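Local atomic coordinates of hydrolase, HAD superfamily, subfamily III A (Legionella pneumophila, PDB entry 3N1U), a protein that probably hydrolyses 3-deoxy-D-manno-octulosonate 8-phosphate to 3-deoxy-D-manno-octulosonate and phosphate in lipopolysaccharide biosynthesis, as a magnesium-dependent KdsC-type phosphatase. Residues A[16-21]-A[109-114]; A[45-50]-A[73-78]; A[87-92]-A[100-105]; A[133-138]-A[148-153]. All blocks are in the same frame, centred on the assembly; numbering follows the deposited sequence.

Contact 1. Residues A[16-21]-A[109-114]; sequences AKKIKC and NDDEFA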
loop_
_atom_site.group_PDB
_atom_site.type_symbol
_atom_site.label_atom_id
_atom_site.label_comp_id
_atom_site.label_asym_id
_atom_site.label_seq_id
_atom_site.Cartn_x
_atom_site.Cartn_y
_atom_site.Cartn_z
ATOM N N ALA A 16 11.724 25.552 14.649
ATOM C CA ALA A 16 10.403 25.604 14.080
ATOM C C ALA A 16 9.709 26.947 14.323
ATOM O O ALA A 16 8.841 27.364 13.515
ATOM C CB ALA A 16 9.528 24.437 14.655
ATOM N N LYS A 17 10.041 27.606 15.446
ATOM C CA LYS A 17 9.466 28.927 15.747
ATOM C C LYS A 17 9.787 29.982 14.699
ATOM O O LYS A 17 9.047 30.955 14.567
ATOM C CB LYS A 17 9.951 29.441 17.121
ATOM C CG LYS A 17 9.205 28.832 18.298
ATOM C CD LYS A 17 9.834 29.281 19.607
ATOM C CE LYS A 17 9.147 28.635 20.794
ATOM N NZ LYS A 17 9.391 29.462 22.032
ATOM N N LYS A 18 10.879 29.803 13.951
ATOM C CA LYS A 18 11.350 30.818 12.992
ATOM C C LYS A 18 10.771 30.668 11.595
ATOM O O LYS A 18 10.967 31.536 10.693
ATOM C CB LYS A 18 12.897 30.755 12.907
ATOM C CG LYS A 18 13.543 31.204 14.226
ATOM C CD LYS A 18 14.940 30.674 14.320
ATOM C CE LYS A 18 15.919 31.696 13.891
ATOM N NZ LYS A 18 17.206 30.984 13.674
ATOM N N ILE A 19 10.081 29.557 11.388
ATOM C CA ILE A 19 9.774 29.141 10.024
ATOM C C ILE A 19 8.695 30.019 9.369
ATOM O O ILE A 19 7.595 30.173 9.898
ATOM C CB ILE A 19 9.359 27.665 9.972
ATOM C CG1 ILE A 19 10.484 26.728 10.466
ATOM C CG2 ILE A 19 8.976 27.292 8.543
ATOM C CD1 ILE A 19 11.931 26.927 9.844
ATOM N N LYS A 20 9.023 30.589 8.215
ATOM C CA LYS A 20 8.100 31.422 7.488
ATOM C C LYS A 20 7.749 30.790 6.129
ATOM O O LYS A 20 6.845 31.266 5.444
ATOM C CB LYS A 20 8.709 32.825 7.289
ATOM C CG LYS A 20 8.640 33.616 8.618
ATOM C CD LYS A 20 9.004 35.063 8.484
ATOM C CE LYS A 20 8.504 35.758 9.767
ATOM N NZ LYS A 20 8.789 37.212 9.744
ATOM N N CYS A 21 8.454 29.733 5.745
ATOM C CA CYS A 21 8.096 28.997 4.519
ATOM C C CYS A 21 8.489 27.557 4.687
ATOM O O CYS A 21 9.631 27.269 5.080
ATOM C CB CYS A 21 8.827 29.610 3.307
ATOM S SG CYS A 21 8.496 28.745 1.713
ATOM N N ASN A 109 15.507 34.786 5.344
ATOM C CA ASN A 109 16.804 34.229 5.723
ATOM C C ASN A 109 16.781 32.710 5.565
ATOM O O ASN A 109 15.684 32.095 5.667
ATOM C CB ASN A 109 17.130 34.600 7.174
ATOM C CG ASN A 109 17.285 36.088 7.362
ATOM O OD1 ASN A 109 17.614 36.822 6.408
ATOM N ND2 ASN A 109 17.023 36.569 8.607
ATOM N N ASP A 110 17.954 32.089 5.400
ATOM C CA ASP A 110 18.046 30.586 5.318
ATOM C C ASP A 110 17.311 29.960 6.514
ATOM O O ASP A 110 16.553 28.972 6.373
ATOM C CB ASP A 110 19.504 30.059 5.326
ATOM C CG ASP A 110 20.287 30.339 4.011
ATOM O OD1 ASP A 110 19.733 30.178 2.912
ATOM O OD2 ASP A 110 21.454 30.748 4.093
ATOM N N ASP A 111 17.476 30.556 7.696
ATOM C CA ASP A 111 16.922 29.925 8.871
ATOM C C ASP A 111 15.399 30.120 9.013
ATOM O O ASP A 111 14.811 29.623 9.951
ATOM C CB ASP A 111 17.698 30.271 10.153
ATOM C CG ASP A 111 17.521 31.728 10.604
ATOM O OD1 ASP A 111 16.834 32.513 9.928
ATOM O OD2 ASP A 111 18.080 32.086 11.668
ATOM N N GLU A 112 14.765 30.783 8.048
ATOM C CA GLU A 112 13.314 30.950 8.076
ATOM C C GLU A 112 12.632 29.968 7.140
ATOM O O GLU A 112 11.389 29.955 7.037
ATOM C CB GLU A 112 12.930 32.392 7.709
ATOM C CG GLU A 112 13.531 33.432 8.715
ATOM C CD GLU A 112 13.152 34.854 8.369
ATOM O OE1 GLU A 112 13.552 35.352 7.295
ATOM O OE2 GLU A 112 12.455 35.473 9.177
ATOM N N PHE A 113 13.440 29.145 6.469
ATOM C CA PHE A 113 12.911 28.027 5.672
ATOM C C PHE A 113 12.976 26.692 6.428
ATOM O O PHE A 113 13.964 26.431 7.147
ATOM C CB PHE A 113 13.757 27.857 4.385
ATOM C CG PHE A 113 13.481 28.878 3.350
ATOM C CD1 PHE A 113 12.360 28.761 2.515
ATOM C CD2 PHE A 113 14.350 29.992 3.204
ATOM C CE1 PHE A 113 12.086 29.744 1.565
ATOM C CE2 PHE A 113 14.085 30.966 2.241
ATOM C CZ PHE A 113 12.943 30.837 1.428
ATOM N N ALA A 114 11.934 25.861 6.255
ATOM C CA ALA A 114 12.030 24.425 6.502
ATOM C C ALA A 114 12.033 23.714 5.156
ATOM O O ALA A 114 11.464 24.238 4.170
ATOM C CB ALA A 114 10.825 23.945 7.422
HETATM O O HOH W 1 11.320 34.146 11.303
#
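Strands 21-24 and 113-117, neighbours in the central parallel sheet of the HAD Rossmann-like fold, meet here at their first residues, with Cys21 bridged to Phe113. The Glu112 carbonyl O takes two backbone N-H groups: Lys20 N at 2.7 Å and Cys21 N at 3.2 Å, a more bent bond. Ala114 N then returns a bond to Cys21 O at 2.9 Å. On one side of the sheet Cys21 CB and SG lie beside the CD1-CE1 side of the Phe113 ring; CB is 3.7 Å from CE1, and SG makes an oblique sulfur-aromatic contact with the ring, which Tyr99 meets edge-to-face. Ile19 CD1 lies against the Phe113 carbonyl O and CG2 against Ala114 CB. The Glu112 carboxylate is held at both oxygens: OE1 accepts Asn109 N through its anti lone pair at 2.8 Å, while OE2 takes a water that also donates to Lys18 O. The extended Lys20 chain runs beside Glu112 in the same direction, NZ 4.1 Å from OE2, short of a salt bridge. Lys18 NZ and Asp111 OD2 form a salt bridge whose modelled length is doubtfully short. Lys20 NZ, together with the N-H and water bonds, would probably favour the charged form of Glu112.

Contact 2. Residues A[45-50]-A[73-78]; sequences KSFHVQ and NAVVDH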
loop_
_atom_site.group_PDB
_atom_site.type_symbol
_atom_site.label_atom_id
_atom_site.label_comp_id
_atom_site.label_asym_id
_atom_site.label_seq_id
_atom_site.Cartn_x
_atom_site.Cartn_y
_atom_site.Cartn_z
ATOM N N LYS A 45 0.476 9.629 -9.570
ATOM C CA LYS A 45 1.092 9.579 -8.243
ATOM C C LYS A 45 -0.047 9.627 -7.226
ATOM O O LYS A 45 -1.156 10.092 -7.536
ATOM C CB LYS A 45 1.983 10.797 -7.952
ATOM C CG LYS A 45 3.010 11.119 -9.053
ATOM C CD LYS A 45 3.786 12.392 -8.740
ATOM C CE LYS A 45 4.842 12.671 -9.810
ATOM N NZ LYS A 45 5.829 11.533 -10.113
ATOM N N SER A 46 0.284 9.290 -5.982
ATOM C CA SER A 46 -0.734 9.197 -4.925
ATOM C C SER A 46 -0.342 10.137 -3.806
ATOM O O SER A 46 0.770 9.976 -3.235
ATOM C CB SER A 46 -0.758 7.738 -4.403
ATOM O OG SER A 46 -1.084 6.895 -5.508
ATOM N N PHE A 47 -1.219 11.112 -3.474
ATOM C CA PHE A 47 -0.936 12.099 -2.413
ATOM C C PHE A 47 -1.858 11.821 -1.226
ATOM O O PHE A 47 -2.860 11.152 -1.400
ATOM C CB PHE A 47 -1.223 13.504 -2.955
ATOM C CG PHE A 47 -0.372 13.868 -4.147
ATOM C CD1 PHE A 47 0.927 14.372 -3.953
ATOM C CD2 PHE A 47 -0.856 13.705 -5.444
ATOM C CE1 PHE A 47 1.791 14.677 -5.040
ATOM C CE2 PHE A 47 -0.031 14.007 -6.550
ATOM C CZ PHE A 47 1.294 14.528 -6.365
ATOM N N HIS A 48 -1.572 12.354 -0.039
ATOM C CA HIS A 48 -2.361 11.988 1.110
ATOM C C HIS A 48 -3.162 13.217 1.578
ATOM O O HIS A 48 -2.627 14.321 1.690
ATOM C CB HIS A 48 -1.435 11.488 2.240
ATOM C CG HIS A 48 -2.191 10.778 3.322
ATOM N ND1 HIS A 48 -2.998 11.450 4.252
ATOM C CD2 HIS A 48 -2.306 9.463 3.596
ATOM C CE1 HIS A 48 -3.579 10.556 5.038
ATOM N NE2 HIS A 48 -3.180 9.341 4.658
ATOM N N VAL A 49 -4.434 13.020 1.835
ATOM C CA VAL A 49 -5.289 14.139 2.266
ATOM C C VAL A 49 -4.852 14.822 3.547
ATOM O O VAL A 49 -5.138 15.999 3.741
ATOM C CB VAL A 49 -6.749 13.692 2.433
ATOM C CG1 VAL A 49 -7.340 13.439 1.019
ATOM C CG2 VAL A 49 -6.882 12.514 3.439
ATOM N N GLN A 50 -4.261 14.082 4.495
ATOM C CA GLN A 50 -3.828 14.781 5.720
ATOM C C GLN A 50 -2.666 15.731 5.448
ATOM O O GLN A 50 -2.497 16.700 6.147
ATOM C CB GLN A 50 -3.434 13.817 6.848
ATOM C CG GLN A 50 -4.662 13.038 7.411
ATOM C CD GLN A 50 -4.263 11.919 8.377
ATOM O OE1 GLN A 50 -3.092 11.793 8.709
ATOM N NE2 GLN A 50 -5.238 11.098 8.805
ATOM N N ASN A 73 6.254 15.850 -14.688
ATOM C CA ASN A 73 4.993 15.511 -15.348
ATOM C C ASN A 73 3.807 16.378 -14.851
ATOM O O ASN A 73 3.901 17.038 -13.817
ATOM C CB ASN A 73 4.728 14.010 -15.192
ATOM C CG ASN A 73 4.677 13.603 -13.734
ATOM O OD1 ASN A 73 3.668 13.808 -13.089
ATOM N ND2 ASN A 73 5.785 13.099 -13.196
ATOM N N ALA A 74 2.708 16.366 -15.596
ATOM C CA ALA A 74 1.542 17.183 -15.308
ATOM C C ALA A 74 0.760 16.761 -14.031
ATOM O O ALA A 74 0.039 17.576 -13.484
ATOM C CB ALA A 74 0.613 17.242 -16.521
ATOM N N VAL A 75 0.934 15.521 -13.543
ATOM C CA VAL A 75 0.408 15.192 -12.200
ATOM C C VAL A 75 0.749 16.279 -11.150
ATOM O O VAL A 75 -0.101 16.669 -10.347
ATOM C CB VAL A 75 0.963 13.832 -11.694
ATOM C CG1 VAL A 75 0.503 13.578 -10.224
ATOM C CG2 VAL A 75 0.510 12.702 -12.599
ATOM N N VAL A 76 2.009 16.730 -11.143
ATOM C CA VAL A 76 2.482 17.699 -10.165
ATOM C C VAL A 76 1.669 19.006 -10.303
ATOM O O VAL A 76 1.180 19.525 -9.319
ATOM C CB VAL A 76 4.016 17.944 -10.305
ATOM C CG1 VAL A 76 4.499 19.102 -9.408
ATOM C CG2 VAL A 76 4.790 16.597 -10.015
ATOM N N ASP A 77 1.497 19.499 -11.537
ATOM C CA ASP A 77 0.764 20.743 -11.783
ATOM C C ASP A 77 -0.676 20.643 -11.290
ATOM O O ASP A 77 -1.200 21.596 -10.632
ATOM C CB ASP A 77 0.783 21.091 -13.278
ATOM C CG ASP A 77 2.203 21.212 -13.807
ATOM O OD1 ASP A 77 2.932 22.160 -13.415
ATOM O OD2 ASP A 77 2.576 20.373 -14.628
ATOM N N HIS A 78 -1.302 19.501 -11.565
ATOM C CA HIS A 78 -2.693 19.293 -11.109
ATOM C C HIS A 78 -2.795 19.315 -9.613
ATOM O O HIS A 78 -3.690 19.950 -9.058
ATOM C CB HIS A 78 -3.288 17.993 -11.646
ATOM C CG HIS A 78 -3.561 18.033 -13.113
ATOM N ND1 HIS A 78 -2.921 17.209 -14.019
ATOM C CD2 HIS A 78 -4.412 18.800 -13.832
ATOM C CE1 HIS A 78 -3.370 17.470 -15.237
ATOM N NE2 HIS A 78 -4.269 18.434 -15.152
#
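Lys45 lays its aliphatic chain against Val75, and the same methyl, Val75 CG1, also receives the Phe47 ring. CG1 sits 3.7 Å from Lys45 CG and approaches Phe47 CE2 at the ring edge, in the ring plane, also at 3.7 Å. With CG1 anti to the backbone N (chi1 175°), Val75 places this one methyl between the two side chains, which both start from strand 43-48 toward helix 74-83. Further along the lysine, CE touches Val76 CG2 at 3.9 Å. The end of Lys45 meets Asn73 tip to tip, but NZ and ND2, 3.5 Å apart, are both donors and make no hydrogen bond. The ammonium is instead satisfied by a salt bridge to Asp27 OD1, and the bend at the last torsion (chi4 -54°) turns NZ off the line of the otherwise extended chain. The axes of strand 45-48 and helix 74-78 come within 9.9 Å, at 25°. Where the strand ends, His48 is the N-cap of helix 49-60: its ND1 accepts Gln50 N at 2.9 Å, close to the imidazole plane. Residues 45-48 also pair antiparallel with a strand of the second subunit, and Gln50 NE2 donates to Asp118 OD2 of that subunit, a calcium ligand there. A lysine paired with Asp27, a calcium ligand and the second aspartate of what looks like the HAD DxD motif, beside an intersubunit beta sheet, fits the active site of a tetrameric KdsC-type HAD phosphatase, where Asp27 is predicted to bind substrate.

Contact 3. Residues A[87-92]-A[100-105]; sequences HYYKGQ and QHLKKT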
loop_
_atom_site.group_PDB
_atom_site.type_symbol
_atom_site.label_atom_id
_atom_site.label_comp_id
_atom_site.label_asym_id
_atom_site.label_seq_id
_atom_site.Cartn_x
_atom_site.Cartn_y
_atom_site.Cartn_z
ATOM N N HIS A 87 4.138 28.770 -5.506
ATOM C CA HIS A 87 5.595 28.755 -5.566
ATOM C C HIS A 87 6.077 27.341 -5.795
ATOM O O HIS A 87 6.228 26.578 -4.832
ATOM C CB HIS A 87 6.169 29.285 -4.260
ATOM C CG HIS A 87 5.854 30.726 -4.017
ATOM N ND1 HIS A 87 6.532 31.752 -4.636
ATOM C CD2 HIS A 87 4.912 31.309 -3.243
ATOM C CE1 HIS A 87 6.034 32.913 -4.241
ATOM N NE2 HIS A 87 5.054 32.673 -3.389
ATOM N N TYR A 88 6.296 26.949 -7.053
ATOM C CA TYR A 88 6.874 25.606 -7.250
ATOM C C TYR A 88 7.720 25.419 -8.480
ATOM O O TYR A 88 7.537 26.120 -9.480
ATOM C CB TYR A 88 5.820 24.494 -7.155
ATOM C CG TYR A 88 4.871 24.441 -8.326
ATOM C CD1 TYR A 88 3.755 25.274 -8.375
ATOM C CD2 TYR A 88 5.068 23.531 -9.350
ATOM C CE1 TYR A 88 2.841 25.197 -9.453
ATOM C CE2 TYR A 88 4.166 23.447 -10.449
ATOM C CZ TYR A 88 3.066 24.278 -10.487
ATOM O OH TYR A 88 2.185 24.202 -11.555
ATOM N N TYR A 89 8.629 24.442 -8.379
ATOM C CA TYR A 89 9.741 24.305 -9.322
ATOM C C TYR A 89 9.848 22.856 -9.693
ATOM O O TYR A 89 10.074 22.000 -8.827
ATOM C CB TYR A 89 11.076 24.768 -8.704
ATOM C CG TYR A 89 11.099 26.217 -8.205
ATOM C CD1 TYR A 89 10.476 26.574 -7.015
ATOM C CD2 TYR A 89 11.755 27.228 -8.938
ATOM C CE1 TYR A 89 10.487 27.925 -6.550
ATOM C CE2 TYR A 89 11.780 28.552 -8.491
ATOM C CZ TYR A 89 11.130 28.895 -7.298
ATOM O OH TYR A 89 11.131 30.194 -6.839
ATOM N N LYS A 90 9.756 22.602 -11.001
ATOM C CA LYS A 90 9.706 21.243 -11.539
ATOM C C LYS A 90 10.959 20.926 -12.365
ATOM O O LYS A 90 11.613 21.851 -12.854
ATOM C CB LYS A 90 8.512 21.131 -12.486
ATOM C CG LYS A 90 7.161 20.937 -11.769
ATOM C CD LYS A 90 6.192 20.269 -12.713
ATOM C CE LYS A 90 6.197 20.994 -14.055
ATOM N NZ LYS A 90 5.323 20.304 -15.047
ATOM N N GLY A 91 11.270 19.637 -12.524
ATOM C CA GLY A 91 12.427 19.236 -13.335
ATOM C C GLY A 91 13.768 19.642 -12.783
ATOM O O GLY A 91 14.717 19.768 -13.547
ATOM N N GLN A 92 13.878 19.878 -11.463
ATOM C CA GLN A 92 15.145 20.415 -10.895
ATOM C C GLN A 92 15.927 19.208 -10.452
ATOM O O GLN A 92 15.506 18.513 -9.512
ATOM C CB GLN A 92 14.871 21.324 -9.675
ATOM C CG GLN A 92 13.902 22.510 -10.016
ATOM C CD GLN A 92 14.500 23.438 -11.105
ATOM O OE1 GLN A 92 15.576 24.005 -10.931
ATOM N NE2 GLN A 92 13.795 23.572 -12.237
ATOM N N GLN A 100 17.643 29.089 -4.317
ATOM C CA GLN A 100 18.163 30.459 -4.262
ATOM C C GLN A 100 17.167 31.433 -4.905
ATOM O O GLN A 100 17.006 32.568 -4.440
ATOM C CB GLN A 100 19.589 30.551 -4.893
ATOM C CG GLN A 100 20.284 31.934 -4.713
ATOM C CD GLN A 100 20.437 32.400 -3.253
ATOM O OE1 GLN A 100 20.668 31.595 -2.325
ATOM N NE2 GLN A 100 20.310 33.708 -3.050
ATOM N N HIS A 101 16.483 30.975 -5.951
ATOM C CA HIS A 101 15.465 31.777 -6.614
ATOM C C HIS A 101 14.276 32.015 -5.690
ATOM O O HIS A 101 13.757 33.147 -5.602
ATOM C CB HIS A 101 14.972 31.089 -7.890
ATOM C CG HIS A 101 13.944 31.888 -8.633
ATOM N ND1 HIS A 101 12.615 31.888 -8.281
ATOM C CD2 HIS A 101 14.055 32.733 -9.688
ATOM C CE1 HIS A 101 11.943 32.689 -9.089
ATOM N NE2 HIS A 101 12.795 33.229 -9.941
ATOM N N LEU A 102 13.846 30.953 -5.001
ATOM C CA LEU A 102 12.743 31.080 -4.032
ATOM C C LEU A 102 13.133 32.043 -2.902
ATOM O O LEU A 102 12.338 32.869 -2.452
ATOM C CB LEU A 102 12.399 29.717 -3.457
ATOM C CG LEU A 102 11.256 29.711 -2.439
ATOM C CD1 LEU A 102 9.909 30.181 -3.001
ATOM C CD2 LEU A 102 11.144 28.319 -1.777
ATOM N N LYS A 103 14.383 31.937 -2.454
ATOM C CA LYS A 103 14.862 32.792 -1.389
ATOM C C LYS A 103 14.799 34.264 -1.818
ATOM O O LYS A 103 14.374 35.129 -1.040
ATOM C CB LYS A 103 16.268 32.355 -0.993
ATOM C CG LYS A 103 16.945 33.183 0.091
ATOM C CD LYS A 103 18.261 32.466 0.376
ATOM C CE LYS A 103 18.726 32.678 1.779
ATOM N NZ LYS A 103 19.703 33.736 1.826
ATOM N N LYS A 104 15.225 34.551 -3.053
ATOM C CA LYS A 104 15.179 35.917 -3.580
ATOM C C LYS A 104 13.733 36.401 -3.651
ATOM O O LYS A 104 13.439 37.545 -3.308
ATOM C CB LYS A 104 15.832 36.025 -4.964
ATOM C CG LYS A 104 17.329 35.986 -4.932
ATOM C CD LYS A 104 17.895 36.189 -6.341
ATOM C CE LYS A 104 19.416 36.340 -6.338
ATOM N NZ LYS A 104 20.077 35.095 -5.815
ATOM N N THR A 105 12.835 35.528 -4.114
ATOM C CA THR A 105 11.437 35.884 -4.303
ATOM C C THR A 105 10.783 36.252 -2.975
ATOM O O THR A 105 10.048 37.242 -2.887
ATOM C CB THR A 105 10.669 34.692 -4.950
ATOM O OG1 THR A 105 11.352 34.289 -6.161
ATOM C CG2 THR A 105 9.175 35.048 -5.204
#
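Tyr89 OH and His101 ND1 share a hydrogen bond of 2.7 Å, either atom being a possible donor, and with it edge strand 87-89 of the Rossmann-like sheet is tied to helix 96-106, the helix that follows it in the chain and runs nearly antiparallel to it. ND1 lies in the plane of the Tyr89 ring and OH in that of the imidazole, while the two ring planes are turned 71° apart. With CG anti to the backbone N (chi1 -179°), the His101 imidazole is carried to the Tyr89 hydroxyl. Tyr89 OH also rests on the helix surface, 3.4 Å from Leu102 CA, and Tyr89 CE1 packs on Leu102 CB at 4.1 Å. Two residues earlier on the strand, His87 crosses Leu102 at about a right angle, its CB 4.0 Å from CD1. Leu102 is the buried member of the group and continues inward to Ala66 of the next strand and to Phe113. Between His101 and Thr105 the helix adds a bond of its own: His101 O accepts both Thr105 N and, from the opposite face of the carbonyl plane, Thr105 OG1 at 2.7 Å. That leaves Thr105 CG2 turned to the edge of the His87 imidazole, 3.9 Å from CE1.

Contact 4. Residues A[133-138]-A[148-153]; sequences VAVSNA and WRTERT
Val133 and Trp148 stand side by side on one face of the sheet, pointing the same way, with Val133 CG1 3.8 Å from Trp148 CE3 on the benzo part of the indole and set obliquely to the ring. Anti to the backbone N (chi1 -180°), Val133 CG1 is the methyl that reaches both the indole and Thr150 CG2; Leu162 and Glu161 of helix 158-169 cover the group. Ala134 and Arg149 point to the other face, toward helix 140-145, where both touch Leu143, and the Arg149 chain then leads away from the strand pair. Ala134 N donates to Trp148 O at 2.9 Å, and Thr150 N to Ala134 O at 3.0 Å. These bonds make the parallel pairing of strands 131-134 and 148-149, joined through helix 140-145 as a beta-alpha-beta unit at the edge of the Rossmann-like sheet. Past the strands, Ser136 turns its CB toward Thr150 O, 3.2 Å away. Its OG lies between Glu151 O and Arg152 O, only weakly bonded and with its proton not settled between them, and Ser136 N makes a weak bond to Arg152 O. The firmer donor to Arg152 O is Thr150 OG1, at 2.8 Å in the carbonyl plane. Asn137, on the type I turn from Val135 to Ala138, crosses Thr153 at about a right angle, OD1 3.5 Å from Thr153 CB; that oxygen accepts Gly154 N, and Asn137 O accepts Gln50 NE2 of the third subunit.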
loop_
_atom_site.group_PDB
_atom_site.type_symbol
_atom_site.label_atom_id
_atom_site.label_comp_id
_atom_site.label_asym_id
_atom_site.label_seq_id
_atom_site.Cartn_x
_atom_site.Cartn_y
_atom_site.Cartn_z
ATOM N N VAL A 133 14.395 18.504 7.195
ATOM C CA VAL A 133 13.633 17.343 7.678
ATOM C C VAL A 133 13.696 16.142 6.746
ATOM O O VAL A 133 13.597 16.282 5.514
ATOM C CB VAL A 133 12.154 17.698 7.996
ATOM C CG1 VAL A 133 11.380 16.446 8.513
ATOM C CG2 VAL A 133 12.103 18.872 9.070
ATOM N N ALA A 134 13.864 14.968 7.349
ATOM C CA ALA A 134 13.801 13.708 6.595
ATOM C C ALA A 134 12.476 13.005 6.859
ATOM O O ALA A 134 12.070 12.884 7.996
ATOM C CB ALA A 134 14.962 12.768 6.972
ATOM N N VAL A 135 11.788 12.572 5.797
ATOM C CA VAL A 135 10.688 11.559 5.990
ATOM C C VAL A 135 11.309 10.261 6.531
ATOM O O VAL A 135 12.523 10.005 6.353
ATOM C CB VAL A 135 9.870 11.295 4.686
ATOM C CG1 VAL A 135 9.109 12.604 4.271
ATOM C CG2 VAL A 135 10.748 10.776 3.517
ATOM N N SER A 136 10.516 9.428 7.224
ATOM C CA SER A 136 11.136 8.274 7.887
ATOM C C SER A 136 11.688 7.270 6.877
ATOM O O SER A 136 12.540 6.487 7.216
ATOM C CB SER A 136 10.162 7.564 8.852
ATOM O OG SER A 136 9.136 6.886 8.167
ATOM N N ASN A 137 11.170 7.267 5.641
ATOM C CA ASN A 137 11.608 6.303 4.608
ATOM C C ASN A 137 12.754 6.907 3.744
ATOM O O ASN A 137 13.066 6.390 2.649
ATOM C CB ASN A 137 10.399 5.971 3.663
ATOM C CG ASN A 137 9.737 7.223 3.144
ATOM O OD1 ASN A 137 9.361 8.056 3.913
ATOM N ND2 ASN A 137 9.638 7.398 1.805
ATOM N N ALA A 138 13.357 8.002 4.205
ATOM C CA ALA A 138 14.434 8.636 3.441
ATOM C C ALA A 138 15.644 7.733 3.340
ATOM O O ALA A 138 15.814 6.800 4.173
ATOM C CB ALA A 138 14.850 10.002 4.080
ATOM N N TRP A 148 15.881 16.677 11.880
ATOM C CA TRP A 148 14.744 15.949 12.469
ATOM C C TRP A 148 14.200 14.988 11.444
ATOM O O TRP A 148 14.311 15.217 10.245
ATOM C CB TRP A 148 13.633 16.951 12.850
ATOM C CG TRP A 148 12.451 16.353 13.622
ATOM C CD1 TRP A 148 12.507 15.735 14.823
ATOM C CD2 TRP A 148 11.058 16.369 13.236
ATOM N NE1 TRP A 148 11.243 15.341 15.219
ATOM C CE2 TRP A 148 10.336 15.717 14.264
ATOM C CE3 TRP A 148 10.351 16.878 12.117
ATOM C CZ2 TRP A 148 8.922 15.528 14.223
ATOM C CZ3 TRP A 148 8.937 16.683 12.066
ATOM C CH2 TRP A 148 8.250 16.020 13.123
ATOM N N ARG A 149 13.596 13.913 11.907
ATOM C CA ARG A 149 12.919 13.000 11.002
ATOM C C ARG A 149 11.510 12.770 11.489
ATOM O O ARG A 149 11.239 12.781 12.712
ATOM C CB ARG A 149 13.664 11.647 10.909
ATOM C CG ARG A 149 13.607 10.813 12.192
ATOM C CD ARG A 149 14.333 9.485 11.925
ATOM N NE ARG A 149 15.780 9.706 11.875
ATOM C CZ ARG A 149 16.678 8.721 11.754
ATOM N NH1 ARG A 149 16.267 7.450 11.655
ATOM N NH2 ARG A 149 17.979 9.004 11.755
ATOM N N THR A 150 10.597 12.581 10.543
ATOM C CA THR A 150 9.196 12.318 10.929
ATOM C C THR A 150 9.055 10.840 11.337
ATOM O O THR A 150 9.925 10.000 10.983
ATOM C CB THR A 150 8.243 12.620 9.751
ATOM O OG1 THR A 150 8.610 11.818 8.606
ATOM C CG2 THR A 150 8.328 14.142 9.384
ATOM N N GLU A 151 7.977 10.530 12.063
ATOM C CA GLU A 151 7.655 9.143 12.403
ATOM C C GLU A 151 7.059 8.516 11.171
ATOM O O GLU A 151 7.362 7.376 10.824
ATOM C CB GLU A 151 6.656 9.067 13.570
ATOM C CG GLU A 151 7.190 9.710 14.860
ATOM C CD GLU A 151 8.322 8.907 15.507
ATOM O OE1 GLU A 151 8.004 7.993 16.306
ATOM O OE2 GLU A 151 9.530 9.203 15.245
ATOM N N ARG A 152 6.159 9.244 10.520
ATOM C CA ARG A 152 5.468 8.698 9.366
ATOM C C ARG A 152 6.309 8.718 8.091
ATOM O O ARG A 152 7.278 9.489 7.989
ATOM C CB ARG A 152 4.118 9.419 9.168
ATOM C CG ARG A 152 3.112 9.089 10.289
ATOM C CD ARG A 152 2.142 10.271 10.520
ATOM N NE ARG A 152 1.321 10.187 11.752
ATOM C CZ ARG A 152 1.651 10.735 12.925
ATOM N NH1 ARG A 152 2.792 11.414 13.058
ATOM N NH2 ARG A 152 0.816 10.664 13.971
ATOM N N THR A 153 5.915 7.900 7.108
ATOM C CA THR A 153 6.600 7.791 5.822
ATOM C C THR A 153 5.969 8.796 4.837
ATOM O O THR A 153 4.858 9.302 5.086
ATOM C CB THR A 153 6.556 6.342 5.204
ATOM O OG1 THR A 153 5.199 6.024 4.942
ATOM C CG2 THR A 153 7.130 5.257 6.206
#

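How the contacts relate
Contacts 1, 3 and 4 all reach the central parallel sheet: contact 1 joins two inner strands, while contacts 3 and 4 lie at its two outermost strands, with centres 23 Å apart. Contact 1 touches contact 3 where Phe113 CE1 meets Leu102 CD2 at 3.8 Å. Contacts 2 and 3 are linked by the salt bridge of Asp77 OD2 to Lys90 NZ, 2.8 Å, from helix 74-83 to the residue just after the edge strand. Nearest to the metal site of Asp25, Asp27 and Asp118 come contacts 2 and 4, with the side chain of Lys45 about 3 Å from that of Asp27 and the side chain of Val135 about 4 Å from that of Asp118.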